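Local coordinates for protein DNA methyltransferase (Nicotiana tabacum, PDB 4ONQ) that probably methylates cytosines in DNA at C5, as a plant DRM-type enzyme whose catalytic domain, the part present here, holds the cofactor analogue sinefungin, at residues 24-29 with 86-91; 107-112 with 165-170; 209-214 with 309-314. The protein carries 5 engineered substitutions. All blocks are in the same frame, centred on the assembly; numbering follows the deposited sequence.

Contact 1 of 3, residues 24-29 with 86-91; sequences AMVRRT and LPVENR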
loop_
_atom_site.group_PDB
_atom_site.type_symbol
_atom_site.label_atom_id
_atom_site.label_comp_id
_atom_site.label_asym_id
_atom_site.label_seq_id
_atom_site.Cartn_x
_atom_site.Cartn_y
_atom_site.Cartn_z
ATOM N N ALA A 24 0.963 25.053 0.487
ATOM C CA ALA A 24 0.699 26.300 1.196
ATOM C C ALA A 24 -0.333 25.986 2.275
ATOM O O ALA A 24 -0.557 26.766 3.204
ATOM C CB ALA A 24 0.153 27.331 0.243
ATOM N N MET A 25 -1.063 24.890 2.102
ATOM C CA MET A 25 -2.120 24.508 3.044
ATOM C C MET A 25 -1.956 23.089 3.587
ATOM O O MET A 25 -2.133 22.128 2.861
ATOM C CB MET A 25 -3.484 24.591 2.385
ATOM C CG MET A 25 -4.631 24.179 3.302
ATOM S SD MET A 25 -4.825 25.352 4.673
ATOM C CE MET A 25 -6.603 25.527 4.892
ATOM N N VAL A 26 -1.662 22.971 4.884
ATOM C CA VAL A 26 -1.359 21.706 5.539
ATOM C C VAL A 26 -2.279 21.496 6.745
ATOM O O VAL A 26 -2.024 20.683 7.605
ATOM C CB VAL A 26 0.072 21.722 6.037
ATOM C CG1 VAL A 26 0.526 20.342 6.388
ATOM C CG2 VAL A 26 0.969 22.291 4.992
ATOM N N ARG A 27 -3.355 22.261 6.812
ATOM C CA ARG A 27 -4.278 22.196 7.939
ATOM C C ARG A 27 -5.532 21.364 7.615
ATOM O O ARG A 27 -5.915 21.186 6.461
ATOM C CB ARG A 27 -4.645 23.624 8.381
ATOM C CG ARG A 27 -5.565 23.738 9.575
ATOM C CD ARG A 27 -4.764 23.821 10.850
ATOM N NE ARG A 27 -3.943 25.026 10.880
ATOM C CZ ARG A 27 -4.401 26.225 11.226
ATOM N NH1 ARG A 27 -3.588 27.273 11.227
ATOM N NH2 ARG A 27 -5.673 26.374 11.569
ATOM N N ARG A 28 -6.154 20.815 8.643
ATOM C CA ARG A 28 -7.440 20.184 8.452
ATOM C C ARG A 28 -8.194 20.295 9.753
ATOM O O ARG A 28 -7.628 20.077 10.823
ATOM C CB ARG A 28 -7.290 18.719 8.046
ATOM C CG ARG A 28 -8.619 17.989 7.980
ATOM C CD ARG A 28 -8.458 16.548 7.541
ATOM N NE ARG A 28 -7.808 15.721 8.553
ATOM C CZ ARG A 28 -7.665 14.404 8.446
ATOM N NH1 ARG A 28 -8.137 13.776 7.377
ATOM N NH2 ARG A 28 -7.060 13.714 9.404
ATOM N N THR A 29 -9.465 20.595 9.646
ATOM C CA THR A 29 -10.295 20.629 10.810
ATOM C C THR A 29 -11.257 19.452 10.754
ATOM O O THR A 29 -12.089 19.343 9.878
ATOM C CB THR A 29 -10.985 21.993 10.956
ATOM O OG1 THR A 29 -10.129 22.876 11.696
ATOM C CG2 THR A 29 -12.275 21.867 11.706
ATOM N N LEU A 86 -6.537 11.027 11.577
ATOM C CA LEU A 86 -5.245 11.180 12.238
ATOM C C LEU A 86 -4.837 12.637 12.236
ATOM O O LEU A 86 -5.279 13.402 11.381
ATOM C CB LEU A 86 -4.175 10.389 11.483
ATOM C CG LEU A 86 -4.447 8.903 11.271
ATOM C CD1 LEU A 86 -3.540 8.326 10.187
ATOM C CD2 LEU A 86 -4.268 8.163 12.581
ATOM N N PRO A 87 -3.983 13.029 13.194
ATOM C CA PRO A 87 -3.330 14.334 13.090
ATOM C C PRO A 87 -2.468 14.360 11.837
ATOM O O PRO A 87 -1.959 13.320 11.413
ATOM C CB PRO A 87 -2.462 14.404 14.350
ATOM C CG PRO A 87 -2.372 12.998 14.854
ATOM C CD PRO A 87 -3.639 12.332 14.443
ATOM N N VAL A 88 -2.307 15.539 11.255
ATOM C CA VAL A 88 -1.690 15.675 9.945
ATOM C C VAL A 88 -0.302 16.309 10.078
ATOM O O VAL A 88 0.529 16.249 9.169
ATOM C CB VAL A 88 -2.657 16.445 8.993
ATOM C CG1 VAL A 88 -1.926 17.275 7.956
ATOM C CG2 VAL A 88 -3.613 15.463 8.319
ATOM N N GLU A 89 -0.030 16.865 11.249
ATOM C CA GLU A 89 1.238 17.548 11.475
ATOM C C GLU A 89 2.234 16.675 12.234
ATOM O O GLU A 89 1.848 15.720 12.911
ATOM C CB GLU A 89 1.004 18.871 12.206
ATOM C CG GLU A 89 0.134 19.845 11.426
ATOM C CD GLU A 89 -0.369 20.993 12.277
ATOM O OE1 GLU A 89 -1.065 21.878 11.733
ATOM O OE2 GLU A 89 -0.071 21.011 13.491
ATOM N N ASN A 90 3.514 17.021 12.105
ATOM C CA ASN A 90 4.611 16.267 12.707
ATOM C C ASN A 90 4.728 14.847 12.159
ATOM O O ASN A 90 4.982 13.898 12.903
ATOM C CB ASN A 90 4.507 16.260 14.233
ATOM C CG ASN A 90 4.454 17.658 14.816
ATOM O OD1 ASN A 90 5.214 18.541 14.414
ATOM N ND2 ASN A 90 3.545 17.869 15.760
ATOM N N ARG A 91 4.531 14.716 10.851
ATOM C CA ARG A 91 4.718 13.450 10.162
ATOM C C ARG A 91 6.179 13.314 9.776
ATOM O O ARG A 91 6.792 14.269 9.302
ATOM C CB ARG A 91 3.873 13.405 8.890
ATOM C CG ARG A 91 2.383 13.294 9.111
ATOM C CD ARG A 91 1.646 13.492 7.799
ATOM N NE ARG A 91 0.263 13.038 7.878
ATOM C CZ ARG A 91 -0.604 13.104 6.874
ATOM N NH1 ARG A 91 -0.229 13.611 5.704
ATOM N NH2 ARG A 91 -1.845 12.660 7.040
#

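Contact 2 of 3, residues 107-112 with 165-170; sequences PLSKKW and NLVWVG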
loop_
_atom_site.group_PDB
_atom_site.type_symbol
_atom_site.label_atom_id
_atom_site.label_comp_id
_atom_site.label_asym_id
_atom_site.label_seq_id
_atom_site.Cartn_x
_atom_site.Cartn_y
_atom_site.Cartn_z
ATOM N N PRO A 107 19.451 -1.484 -9.925
ATOM C CA PRO A 107 20.779 -1.136 -10.444
ATOM C C PRO A 107 21.155 -1.915 -11.697
ATOM O O PRO A 107 21.775 -1.355 -12.600
ATOM C CB PRO A 107 21.715 -1.528 -9.298
ATOM C CG PRO A 107 20.863 -1.465 -8.084
ATOM C CD PRO A 107 19.514 -1.936 -8.525
ATOM N N LEU A 108 20.790 -3.191 -11.753
ATOM C CA LEU A 108 21.111 -4.016 -12.914
ATOM C C LEU A 108 20.292 -3.632 -14.146
ATOM O O LEU A 108 20.560 -4.103 -15.262
ATOM C CB LEU A 108 20.914 -5.498 -12.599
ATOM C CG LEU A 108 21.804 -6.090 -11.498
ATOM C CD1 LEU A 108 21.525 -7.577 -11.336
ATOM C CD2 LEU A 108 23.268 -5.844 -11.806
ATOM N N SER A 109 19.314 -2.778 -13.953
ATOM C CA SER A 109 18.497 -2.396 -15.038
ATOM C C SER A 109 18.987 -1.219 -15.776
ATOM O O SER A 109 18.610 -0.995 -16.895
ATOM C CB SER A 109 17.106 -2.134 -14.575
ATOM O OG SER A 109 16.323 -3.256 -14.902
ATOM N N LYS A 110 19.870 -0.490 -15.141
ATOM C CA LYS A 110 20.427 0.741 -15.692
ATOM C C LYS A 110 21.366 0.533 -16.882
ATOM O O LYS A 110 21.314 1.282 -17.852
ATOM C CB LYS A 110 21.140 1.529 -14.591
ATOM C CG LYS A 110 22.020 2.650 -15.083
ATOM C CD LYS A 110 22.726 3.296 -13.914
ATOM C CE LYS A 110 23.773 4.284 -14.386
ATOM N NZ LYS A 110 24.457 4.928 -13.234
ATOM N N LYS A 111 22.205 -0.459 -16.823
ATOM C CA LYS A 111 23.164 -0.665 -17.865
ATOM C C LYS A 111 22.587 -1.011 -19.220
ATOM O O LYS A 111 23.187 -0.755 -20.234
ATOM C CB LYS A 111 24.115 -1.748 -17.441
ATOM C CG LYS A 111 25.145 -2.057 -18.455
ATOM C CD LYS A 111 26.147 -3.009 -17.919
ATOM C CE LYS A 111 27.143 -3.419 -18.976
ATOM N NZ LYS A 111 28.121 -2.398 -19.408
ATOM N N TRP A 112 21.403 -1.571 -19.228
ATOM C CA TRP A 112 20.759 -1.947 -20.484
ATOM C C TRP A 112 19.558 -1.070 -20.824
ATOM O O TRP A 112 18.820 -1.358 -21.763
ATOM C CB TRP A 112 20.380 -3.430 -20.464
ATOM C CG TRP A 112 21.556 -4.275 -20.119
ATOM C CD1 TRP A 112 21.735 -5.016 -18.986
ATOM C CD2 TRP A 112 22.749 -4.431 -20.896
ATOM N NE1 TRP A 112 22.964 -5.632 -19.014
ATOM C CE2 TRP A 112 23.605 -5.290 -20.177
ATOM C CE3 TRP A 112 23.175 -3.931 -22.132
ATOM C CZ2 TRP A 112 24.861 -5.663 -20.657
ATOM C CZ3 TRP A 112 24.424 -4.295 -22.603
ATOM C CH2 TRP A 112 25.253 -5.152 -21.866
ATOM N N ASN A 165 4.640 -2.683 -17.009
ATOM C CA ASN A 165 5.769 -2.426 -16.122
ATOM C C ASN A 165 6.960 -3.332 -16.437
ATOM O O ASN A 165 7.496 -4.013 -15.561
ATOM C CB ASN A 165 5.353 -2.547 -14.653
ATOM C CG ASN A 165 4.799 -1.245 -14.095
ATOM O OD1 ASN A 165 5.114 -0.165 -14.591
ATOM N ND2 ASN A 165 3.978 -1.342 -13.053
ATOM N N LEU A 166 7.361 -3.340 -17.704
ATOM C CA LEU A 166 8.516 -4.113 -18.131
ATOM C C LEU A 166 9.782 -3.296 -17.946
ATOM O O LEU A 166 9.788 -2.093 -18.175
ATOM C CB LEU A 166 8.359 -4.532 -19.587
ATOM C CG LEU A 166 7.089 -5.337 -19.843
ATOM C CD1 LEU A 166 6.935 -5.606 -21.318
ATOM C CD2 LEU A 166 7.102 -6.642 -19.062
ATOM N N VAL A 167 10.850 -3.952 -17.512
ATOM C CA VAL A 167 12.116 -3.280 -17.274
ATOM C C VAL A 167 13.197 -3.949 -18.112
ATOM O O VAL A 167 13.111 -5.135 -18.404
ATOM C CB VAL A 167 12.492 -3.330 -15.780
ATOM C CG1 VAL A 167 11.469 -2.549 -14.946
ATOM C CG2 VAL A 167 12.580 -4.777 -15.297
ATOM N N TRP A 168 14.207 -3.183 -18.507
ATOM C CA TRP A 168 15.294 -3.724 -19.315
ATOM C C TRP A 168 16.285 -4.478 -18.447
ATOM O O TRP A 168 16.727 -3.964 -17.425
ATOM C CB TRP A 168 16.002 -2.613 -20.095
ATOM C CG TRP A 168 15.083 -1.904 -21.038
ATOM C CD1 TRP A 168 14.313 -0.805 -20.770
ATOM C CD2 TRP A 168 14.817 -2.257 -22.402
ATOM N NE1 TRP A 168 13.590 -0.449 -21.888
ATOM C CE2 TRP A 168 13.882 -1.324 -22.901
ATOM C CE3 TRP A 168 15.278 -3.272 -23.249
ATOM C CZ2 TRP A 168 13.402 -1.374 -24.210
ATOM C CZ3 TRP A 168 14.799 -3.322 -24.548
ATOM C CH2 TRP A 168 13.868 -2.377 -25.015
ATOM N N VAL A 169 16.619 -5.702 -18.851
ATOM C CA VAL A 169 17.551 -6.532 -18.087
ATOM C C VAL A 169 18.722 -7.008 -18.935
ATOM O O VAL A 169 19.636 -7.663 -18.443
ATOM C CB VAL A 169 16.847 -7.753 -17.467
ATOM C CG1 VAL A 169 15.854 -7.298 -16.407
ATOM C CG2 VAL A 169 16.161 -8.570 -18.547
ATOM N N GLY A 170 18.682 -6.677 -20.216
ATOM C CA GLY A 170 19.766 -7.001 -21.118
ATOM C C GLY A 170 19.488 -6.287 -22.419
ATOM O O GLY A 170 18.431 -5.672 -22.569
HETATM O O HOH W 1 20.659 -7.376 -16.124
#

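Contact 3 of 3, residues 209-214 with 309-314; sequences NSFQVD and LVIGGS. With SFG (sinefungin), chain C.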
loop_
_atom_site.group_PDB
_atom_site.type_symbol
_atom_site.label_atom_id
_atom_site.label_comp_id
_atom_site.label_asym_id
_atom_site.label_seq_id
_atom_site.Cartn_x
_atom_site.Cartn_y
_atom_site.Cartn_z
ATOM N N ASN A 209 -2.021 -6.045 -4.692
ATOM C CA ASN A 209 -3.169 -5.507 -3.975
ATOM C C ASN A 209 -2.816 -4.804 -2.665
ATOM O O ASN A 209 -3.696 -4.310 -1.976
ATOM C CB ASN A 209 -4.191 -6.621 -3.716
ATOM C CG ASN A 209 -4.917 -7.056 -4.986
ATOM O OD1 ASN A 209 -5.167 -6.247 -5.877
ATOM N ND2 ASN A 209 -5.248 -8.337 -5.074
ATOM N N SER A 210 -1.531 -4.739 -2.334
ATOM C CA SER A 210 -1.112 -4.298 -1.005
ATOM C C SER A 210 -0.974 -2.780 -0.828
ATOM O O SER A 210 -1.145 -2.014 -1.773
ATOM C CB SER A 210 0.202 -4.977 -0.625
ATOM O OG SER A 210 0.609 -4.563 0.662
ATOM N N PHE A 211 -0.674 -2.354 0.399
ATOM C CA PHE A 211 -0.304 -0.966 0.670
ATOM C C PHE A 211 1.097 -0.727 0.139
ATOM O O PHE A 211 1.893 -1.659 0.042
ATOM C CB PHE A 211 -0.237 -0.706 2.175
ATOM C CG PHE A 211 -1.563 -0.607 2.851
ATOM C CD1 PHE A 211 -2.649 -0.053 2.210
ATOM C CD2 PHE A 211 -1.713 -1.050 4.158
ATOM C CE1 PHE A 211 -3.870 0.051 2.857
ATOM C CE2 PHE A 211 -2.929 -0.958 4.806
ATOM C CZ PHE A 211 -4.009 -0.403 4.153
ATOM N N GLN A 212 1.416 0.519 -0.189
ATOM C CA GLN A 212 2.814 0.902 -0.304
ATOM C C GLN A 212 3.225 1.296 1.107
ATOM O O GLN A 212 2.707 2.259 1.662
ATOM C CB GLN A 212 2.996 2.062 -1.281
ATOM C CG GLN A 212 4.398 2.165 -1.878
ATOM C CD GLN A 212 5.441 2.599 -0.866
ATOM O OE1 GLN A 212 5.196 3.487 -0.052
ATOM N NE2 GLN A 212 6.614 1.970 -0.911
ATOM N N VAL A 213 4.137 0.531 1.699
ATOM C CA VAL A 213 4.465 0.674 3.117
ATOM C C VAL A 213 5.053 2.033 3.546
ATOM O O VAL A 213 4.735 2.530 4.626
ATOM C CB VAL A 213 5.366 -0.497 3.590
ATOM C CG1 VAL A 213 5.813 -0.297 5.022
ATOM C CG2 VAL A 213 4.620 -1.825 3.441
ATOM N N ASP A 214 5.898 2.638 2.713
ATOM C CA ASP A 214 6.529 3.914 3.071
ATOM C C ASP A 214 5.492 5.042 3.184
ATOM O O ASP A 214 5.575 5.901 4.072
ATOM C CB ASP A 214 7.614 4.305 2.055
ATOM C CG ASP A 214 8.685 3.234 1.881
ATOM O OD1 ASP A 214 9.633 3.198 2.690
ATOM O OD2 ASP A 214 8.592 2.441 0.916
ATOM N N LEU A 309 -6.302 1.817 16.730
ATOM C CA LEU A 309 -6.354 2.072 15.299
ATOM C C LEU A 309 -7.129 0.969 14.581
ATOM O O LEU A 309 -6.895 -0.215 14.813
ATOM C CB LEU A 309 -4.933 2.170 14.733
ATOM C CG LEU A 309 -4.792 2.236 13.207
ATOM C CD1 LEU A 309 -5.421 3.502 12.652
ATOM C CD2 LEU A 309 -3.340 2.133 12.801
ATOM N N VAL A 310 -8.067 1.358 13.727
ATOM C CA VAL A 310 -8.644 0.411 12.787
ATOM C C VAL A 310 -8.268 0.839 11.378
ATOM O O VAL A 310 -8.435 1.997 11.000
ATOM C CB VAL A 310 -10.172 0.210 12.974
ATOM C CG1 VAL A 310 -10.782 1.361 13.744
ATOM C CG2 VAL A 310 -10.867 -0.017 11.637
ATOM N N ILE A 311 -7.730 -0.079 10.610
ATOM C CA ILE A 311 -7.177 0.238 9.324
ATOM C C ILE A 311 -7.585 -0.814 8.310
ATOM O O ILE A 311 -7.548 -1.965 8.583
ATOM C CB ILE A 311 -5.641 0.356 9.433
ATOM C CG1 ILE A 311 -4.982 0.524 8.089
ATOM C CG2 ILE A 311 -5.062 -0.860 10.093
ATOM C CD1 ILE A 311 -3.531 0.850 8.168
ATOM N N GLY A 312 -8.009 -0.369 7.148
ATOM C CA GLY A 312 -8.369 -1.237 6.070
ATOM C C GLY A 312 -8.125 -0.681 4.701
ATOM O O GLY A 312 -8.159 0.474 4.490
ATOM N N GLY A 313 -7.910 -1.559 3.759
ATOM C CA GLY A 313 -7.545 -1.198 2.416
ATOM C C GLY A 313 -8.555 -1.644 1.406
ATOM O O GLY A 313 -9.671 -1.934 1.724
ATOM N N SER A 314 -8.123 -1.746 0.171
ATOM C CA SER A 314 -8.967 -1.674 -0.992
ATOM C C SER A 314 -9.704 -2.952 -1.259
ATOM O O SER A 314 -9.331 -3.740 -2.107
ATOM C CB SER A 314 -8.051 -1.468 -2.161
ATOM O OG SER A 314 -6.957 -2.348 -2.046
HETATM N N SFG C . -4.156 -4.310 2.869
HETATM C CA SFG C . -3.608 -5.473 2.147
HETATM C C SFG C . -2.091 -5.306 2.134
HETATM O O SFG C . -1.621 -4.224 2.543
HETATM O OXT SFG C . -1.429 -6.306 1.779
HETATM C CB SFG C . -4.239 -5.512 0.744
HETATM C CG SFG C . -5.708 -5.822 1.021
HETATM C CD SFG C . -6.744 -5.911 -0.119
HETATM N NE SFG C . -6.915 -4.647 -0.841
HETATM C "C5'" SFG C . -7.985 -6.366 0.672
HETATM C "C4'" SFG C . -7.438 -7.746 1.122
HETATM O "O4'" SFG C . -8.901 -8.075 1.032
HETATM C "C3'" SFG C . -7.137 -9.060 0.414
HETATM O "O3'" SFG C . -6.602 -10.015 1.315
HETATM C "C2'" SFG C . -8.451 -9.467 -0.127
HETATM O "O2'" SFG C . -8.373 -10.817 -0.597
HETATM C "C1'" SFG C . -9.025 -9.476 1.313
HETATM N N9 SFG C . -10.454 -9.874 1.282
HETATM C C8 SFG C . -11.270 -10.088 0.264
HETATM N N7 SFG C . -12.474 -10.384 0.749
HETATM C C5 SFG C . -12.416 -10.330 2.081
HETATM C C6 SFG C . -13.336 -10.542 3.029
HETATM N N6 SFG C . -14.557 -10.869 2.615
HETATM N N1 SFG C . -13.059 -10.433 4.334
HETATM C C2 SFG C . -11.761 -10.088 4.710
HETATM N N3 SFG C . -10.818 -9.873 3.699
HETATM C C4 SFG C . -11.173 -9.974 2.406
HETATM O O HOH W 2 -4.419 -2.220 0.185
#

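Contact 1 of 3, residues 24-29 with 86-91
L86 meets the 24-29 segment through its backbone rather than its side chain, which turns inward onto F39 and Y41 of strand 39-45. Its carbonyl oxygen receives a weak, bent hydrogen bond from the guanidinium of R28, with NH2 2.7 Å from L86 O and an N-H...O angle of 122°. R28 gets there with CG anti to the backbone N (chi1 174°) and a bend at chi3, so that the oxygen lies at the edge of its flat group. Next comes V88, aimed at the facing segment and the largest contributor on its side. One methyl, CG2, sits over a face of the R28 guanidinium, 4.0 Å from NH2. The other branch turns to V26, its CG1 lying 3.4 Å from V26 O and 4.2 Å from V26 CG1. Two irregular surface loops of the DRM-type methyltransferase domain thus lie side by side, one leading into strand 39-45 and the other leaving strand 79-84, with F15 packing on both R28 and V88. E89 extends its chain toward R27, where OE1 stops 4.3 Å from NE, too far for a salt bridge. Finally, R91 turns one guanidinium face to V88 CB and forms a salt bridge with E66.

Contact 2 of 3, residues 107-112 with 165-170
With CG anti to its carbonyl carbon (chi1 -53°), W112 lays its indole flat on the backbone of G170, while a chi1 of -102°, away from the staggered positions, brings S109 OG up to the carbonyl of W168. The serine hydroxyl donates a hydrogen bond of 2.7 Å from OG to W168 O, approaching from above the carbonyl plane with a C=O...OG angle of 148°. On the indole, the glycine CA-H forms a CH-pi interaction: G170 CA stands 3.7 Å from the centroid of the five-membered ring of W112. The aliphatic chain of K111 covers the opposite ring face. A water donates to V169 O, 2.6 Å away, and more weakly to L108 O, linking the two backbones. V169 and G170 together face K173 in a classic beta bulge. The helical turn 107-110 and W112 pack on this bulged end of strand 166-170. W168 directs its ring away from W112, into an edge-to-face stack with W113 and a hydrogen bond from NE1 to D117. Around this, the strand pairs with antiparallel strand 173-176 in a two-stranded hairpin, backed by helices 132-143 and 151-164.

Contact 3 of 3, residues 209-214 with 309-314
N209 faces S314 across the amine-bearing middle of sinefungin and works through its backbone carbonyl. N209 O accepts a weak hydrogen bond from the ligand amine NE at 3.4 Å, and a water that donates to the same oxygen is weakly held by S314 OG and the ligand N. S210 turns away from the strand, with OG anti to the backbone N and 2.9 Å from the carboxylate oxygen OXT of sinefungin. F211 carries the contact. Its backbone N donates a hydrogen bond of 3.0 Å to the ligand O at 155°, while CG anti to the carbonyl carbon (chi1 -75°) sends the ring across to the end of strand 309-312. There CE2 lies 3.9 Å from I311 CD1, the two side chains crossing obliquely, and the ring edge faces the G312 carbonyl carbon. One ring face lies under the amino nitrogen N of sinefungin, centred 4.0 Å below it. Q212, the N-cap residue of helix 213-220, caps through OE1, which also bonds T215 OG1. NE2 makes a nearly straight bond (173°) of 2.7 Å to the anti lone pair of D214 OD2, which lies in the amide plane, and binds L185 O.

The sequences, NSF before the helix and GGS leading to the predicted active-site C316, match motifs X and IV of C5-methyltransferases, brought together round the cofactor site. On the far side, S314 O accepts a weak hydrogen bond from NE at 2.9 Å, and S314 OG lies 2.6 Å from NE. NE stands where S-adenosylmethionine would carry its transferable methyl group. Carbonyl oxygens at this position would probably favour positive charge there, and the F211 ring would likewise suit a protonated amino group above its face.

How the contacts relate
From the N terminus, contact 1 closes a loop that takes in strands 39-45, 66-69 and 79-84, the antiparallel flank of the main sheet and its junction. Contact 2 follows, closing a loop, half of it helical and without strands, that holds helices 132-143 and 151-164 and ends at the first strand of the 166-170/173-176 hairpin. Contact 3 closes last, over the Rossmann-like strands 231-236, 254-260 and 282-286, returning with strand 309-312. The three loops run in series, neither nesting nor crossing. Strand 309-312 slots between 39-45, from the first loop, and 231-236, from the third, so both share one sheet; contact 2 lies apart, its centre about 29 Å from that of contact 3.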